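Local coordinates for hemolysin II regulatory protein (Bacillus cereus, PDB 2JJ7), which probably binds DNA as a TetR-family transcriptional regulator, using a predicted helix-turn-helix motif near its N-terminus, at residues R23-T28 against N53-V58. Numbering follows the deposited sequence.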
ATOM      1  N   ARG B  23       2.880  12.399 -14.269  1.00 41.36           N
ATOM      2  CA  ARG B  23       3.192  13.552 -13.418  1.00 42.83           C
ATOM      3  C   ARG B  23       2.086  13.948 -12.454  1.00 42.04           C
ATOM      4  O   ARG B  23       2.234  14.912 -11.701  1.00 43.13           O
ATOM      5  CB  ARG B  23       3.566  14.764 -14.276  1.00 42.64           C
ATOM      6  CG  ARG B  23       5.023  14.819 -14.671  1.00 50.31           C
ATOM      7  CD  ARG B  23       5.344  16.138 -15.337  1.00 65.00           C
ATOM      8  NE  ARG B  23       6.713  16.180 -15.848  1.00 73.82           N
ATOM      9  CZ  ARG B  23       7.131  17.000 -16.810  1.00 77.59           C
ATOM     10  NH1 ARG B  23       6.291  17.854 -17.389  1.00 76.95           N
ATOM     11  NH2 ARG B  23       8.396  16.961 -17.206  1.00 79.36           N
ATOM     12  N   GLY B  24       0.978  13.217 -12.477  1.00 40.53           N
ATOM     13  CA  GLY B  24      -0.132  13.518 -11.584  1.00 41.20           C
ATOM     14  C   GLY B  24      -0.980  14.650 -12.130  1.00 41.67           C
ATOM     15  O   GLY B  24      -0.610  15.293 -13.111  1.00 41.24           O
ATOM     16  N   TYR B  25      -2.123  14.892 -11.494  1.00 42.08           N
ATOM     17  CA  TYR B  25      -3.032  15.962 -11.920  1.00 41.21           C
ATOM     18  C   TYR B  25      -2.379  17.342 -11.887  1.00 41.67           C
ATOM     19  O   TYR B  25      -2.469  18.098 -12.857  1.00 40.50           O
ATOM     20  CB  TYR B  25      -4.317  15.977 -11.071  1.00 41.32           C
ATOM     21  CG  TYR B  25      -5.268  17.063 -11.505  1.00 38.75           C
ATOM     22  CD1 TYR B  25      -6.056  16.906 -12.648  1.00 38.80           C
ATOM     23  CD2 TYR B  25      -5.343  18.269 -10.816  1.00 37.28           C
ATOM     24  CE1 TYR B  25      -6.909  17.909 -13.079  1.00 34.37           C
ATOM     25  CE2 TYR B  25      -6.198  19.283 -11.243  1.00 38.56           C
ATOM     26  CZ  TYR B  25      -6.978  19.090 -12.376  1.00 33.88           C
ATOM     27  OH  TYR B  25      -7.827  20.081 -12.805  1.00 38.01           O
ATOM     28  N   GLU B  26      -1.738  17.664 -10.762  1.00 42.08           N
ATOM     29  CA  GLU B  26      -1.164  18.991 -10.529  1.00 42.98           C
ATOM     30  C   GLU B  26       0.062  19.223 -11.394  1.00 42.16           C
ATOM     31  O   GLU B  26       0.266  20.320 -11.901  1.00 42.83           O
ATOM     32  CB  GLU B  26      -0.788  19.186  -9.052  1.00 42.58           C
ATOM     33  CG  GLU B  26      -1.844  18.727  -8.032  1.00 48.81           C
ATOM     34  CD  GLU B  26      -3.036  19.673  -7.921  1.00 59.02           C
ATOM     35  OE1 GLU B  26      -2.953  20.833  -8.391  1.00 60.43           O
ATOM     36  OE2 GLU B  26      -4.065  19.250  -7.349  1.00 64.54           O
ATOM     37  N   GLY B  27       0.875  18.183 -11.567  1.00 41.54           N
ATOM     38  CA  GLY B  27       2.125  18.303 -12.315  1.00 42.89           C
ATOM     39  C   GLY B  27       2.009  18.318 -13.828  1.00 42.80           C
ATOM     40  O   GLY B  27       3.025  18.352 -14.521  1.00 44.33           O
ATOM     41  N   THR B  28       0.777  18.299 -14.333  1.00 42.50           N
ATOM     42  CA  THR B  28       0.498  18.217 -15.769  1.00 43.09           C
ATOM     43  C   THR B  28      -0.262  19.469 -16.232  1.00 43.04           C
ATOM     44  O   THR B  28      -1.156  19.953 -15.527  1.00 43.26           O
ATOM     45  CB  THR B  28      -0.378  16.976 -16.080  1.00 42.49           C
ATOM     46  OG1 THR B  28       0.177  15.813 -15.449  1.00 48.11           O
ATOM     47  CG2 THR B  28      -0.489  16.722 -17.574  1.00 43.25           C
ATOM     48  N   ASN B  53     -11.612  19.215 -17.075  1.00 36.99           N
ATOM     49  CA  ASN B  53     -12.556  18.448 -17.875  1.00 36.70           C
ATOM     50  C   ASN B  53     -11.863  17.314 -18.634  1.00 35.99           C
ATOM     51  O   ASN B  53     -12.415  16.229 -18.796  1.00 35.58           O
ATOM     52  CB  ASN B  53     -13.297  19.372 -18.844  1.00 37.00           C
ATOM     53  CG  ASN B  53     -14.314  18.627 -19.681  1.00 41.66           C
ATOM     54  OD1 ASN B  53     -15.221  17.985 -19.141  1.00 48.61           O
ATOM     55  ND2 ASN B  53     -14.157  18.683 -21.009  1.00 40.02           N
ATOM     56  N   LEU B  54     -10.645  17.582 -19.091  1.00 34.57           N
ATOM     57  CA  LEU B  54      -9.827  16.601 -19.760  1.00 36.40           C
ATOM     58  C   LEU B  54      -9.541  15.414 -18.828  1.00 35.40           C
ATOM     59  O   LEU B  54      -9.622  14.260 -19.240  1.00 34.85           O
ATOM     60  CB  LEU B  54      -8.523  17.259 -20.193  1.00 37.88           C
ATOM     61  CG  LEU B  54      -7.581  16.589 -21.189  1.00 42.51           C
ATOM     62  CD1 LEU B  54      -8.335  16.034 -22.376  1.00 47.47           C
ATOM     63  CD2 LEU B  54      -6.576  17.622 -21.636  1.00 47.49           C
ATOM     64  N   TYR B  55      -9.215  15.721 -17.576  1.00 33.82           N
ATOM     65  CA  TYR B  55      -9.042  14.723 -16.518  1.00 31.74           C
ATOM     66  C   TYR B  55     -10.300  13.895 -16.314  1.00 30.45           C
ATOM     67  O   TYR B  55     -10.227  12.674 -16.275  1.00 30.76           O
ATOM     68  CB  TYR B  55      -8.681  15.428 -15.231  1.00 30.07           C
ATOM     69  CG  TYR B  55      -8.272  14.536 -14.077  1.00 31.76           C
ATOM     70  CD1 TYR B  55      -9.094  14.413 -12.968  1.00 30.58           C
ATOM     71  CD2 TYR B  55      -7.043  13.871 -14.066  1.00 28.11           C
ATOM     72  CE1 TYR B  55      -8.737  13.650 -11.893  1.00 29.98           C
ATOM     73  CE2 TYR B  55      -6.669  13.079 -12.968  1.00 27.47           C
ATOM     74  CZ  TYR B  55      -7.533  12.990 -11.889  1.00 23.94           C
ATOM     75  OH  TYR B  55      -7.237  12.268 -10.777  1.00 24.29           O
ATOM     76  N   TYR B  56     -11.448  14.566 -16.197  1.00 31.58           N
ATOM     77  CA  TYR B  56     -12.732  13.874 -16.101  0.50 32.52           C
ATOM     78  C   TYR B  56     -12.903  12.918 -17.286  1.00 32.03           C
ATOM     79  O   TYR B  56     -13.259  11.756 -17.095  1.00 33.25           O
ATOM     80  CB  TYR B  56     -13.911  14.858 -16.054  0.50 32.50           C
ATOM     81  CG  TYR B  56     -14.060  15.672 -14.776  0.50 34.11           C
ATOM     82  CD1 TYR B  56     -13.381  15.338 -13.604  0.50 31.21           C
ATOM     83  CD2 TYR B  56     -14.921  16.760 -14.738  0.50 32.11           C
ATOM     84  CE1 TYR B  56     -13.541  16.096 -12.442  0.50 27.17           C
ATOM     85  CE2 TYR B  56     -15.088  17.508 -13.592  0.50 29.37           C
ATOM     86  CZ  TYR B  56     -14.402  17.185 -12.454  0.50 28.77           C
ATOM     87  OH  TYR B  56     -14.599  17.962 -11.326  0.50 32.08           O
ATOM     88  N   GLU B  57     -12.630  13.402 -18.494  1.00 31.27           N
ATOM     89  CA  GLU B  57     -12.786  12.595 -19.696  1.00 30.97           C
ATOM     90  C   GLU B  57     -11.820  11.401 -19.733  1.00 30.90           C
ATOM     91  O   GLU B  57     -12.139  10.361 -20.313  1.00 30.01           O
ATOM     92  CB  GLU B  57     -12.635  13.461 -20.950  1.00 30.13           C
ATOM     93  CG  GLU B  57     -13.780  14.436 -21.191  1.00 34.88           C
ATOM     94  CD  GLU B  57     -15.138  13.757 -21.309  1.00 40.70           C
ATOM     95  OE1 GLU B  57     -15.238  12.688 -21.946  1.00 40.32           O
ATOM     96  OE2 GLU B  57     -16.110  14.295 -20.752  1.00 44.88           O
ATOM     97  N   VAL B  58     -10.658  11.556 -19.099  1.00 30.28           N
ATOM     98  CA  VAL B  58      -9.681  10.470 -18.970  1.00 30.35           C
ATOM     99  C   VAL B  58     -10.239   9.336 -18.108  1.00 29.64           C
ATOM    100  O   VAL B  58     -10.184   8.170 -18.504  1.00 30.17           O
ATOM    101  CB  VAL B  58      -8.322  10.964 -18.419  1.00 30.30           C
ATOM    102  CG1 VAL B  58      -7.473   9.790 -17.900  1.00 24.42           C
ATOM    103  CG2 VAL B  58      -7.574  11.699 -19.515  1.00 32.17           C
TER
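Tyr-25 and Tyr-55 make this contact by themselves, one ring from the turn after helix 5-23 and the other from helix 51-62. Walking along the helix, Asn-53 uses its ND2 to bond the carbonyl O of Phe-48, and Leu-54 packs on Leu-13, Ile-30 and Ile-33 inside the DNA-binding domain. Tyr-55 follows. With both CG atoms anti to their backbone N (chi1 -172° in Tyr-55, -179° in Tyr-25), the two rings extend from CB atoms that point at each other's segment and meet between loop and helix. They form a T-shaped, edge-to-face pair with planes at 67° and centroids 4.8 Å apart. Tyr-25 supplies the edge: its CD1 lies 3.5 Å from CD2 of Tyr-55, above that face and shifted toward the rim, while its CE1 lies 3.7 Å from CB of Tyr-55. Beyond the pair, the Tyr-55 hydroxyl is hydrogen-bonded to Glu-107, and Tyr-25 has cation-pi partners in Lys-51 and Arg-114. Further along the helix, Val-58 packs on Ala-16 of helix 5-23. With the CD1 edge of Tyr-25 set over the Tyr-55 face, the pair is probably held by dispersion and a weak C-H to pi attraction, which the two cations may strengthen by making that edge more positive.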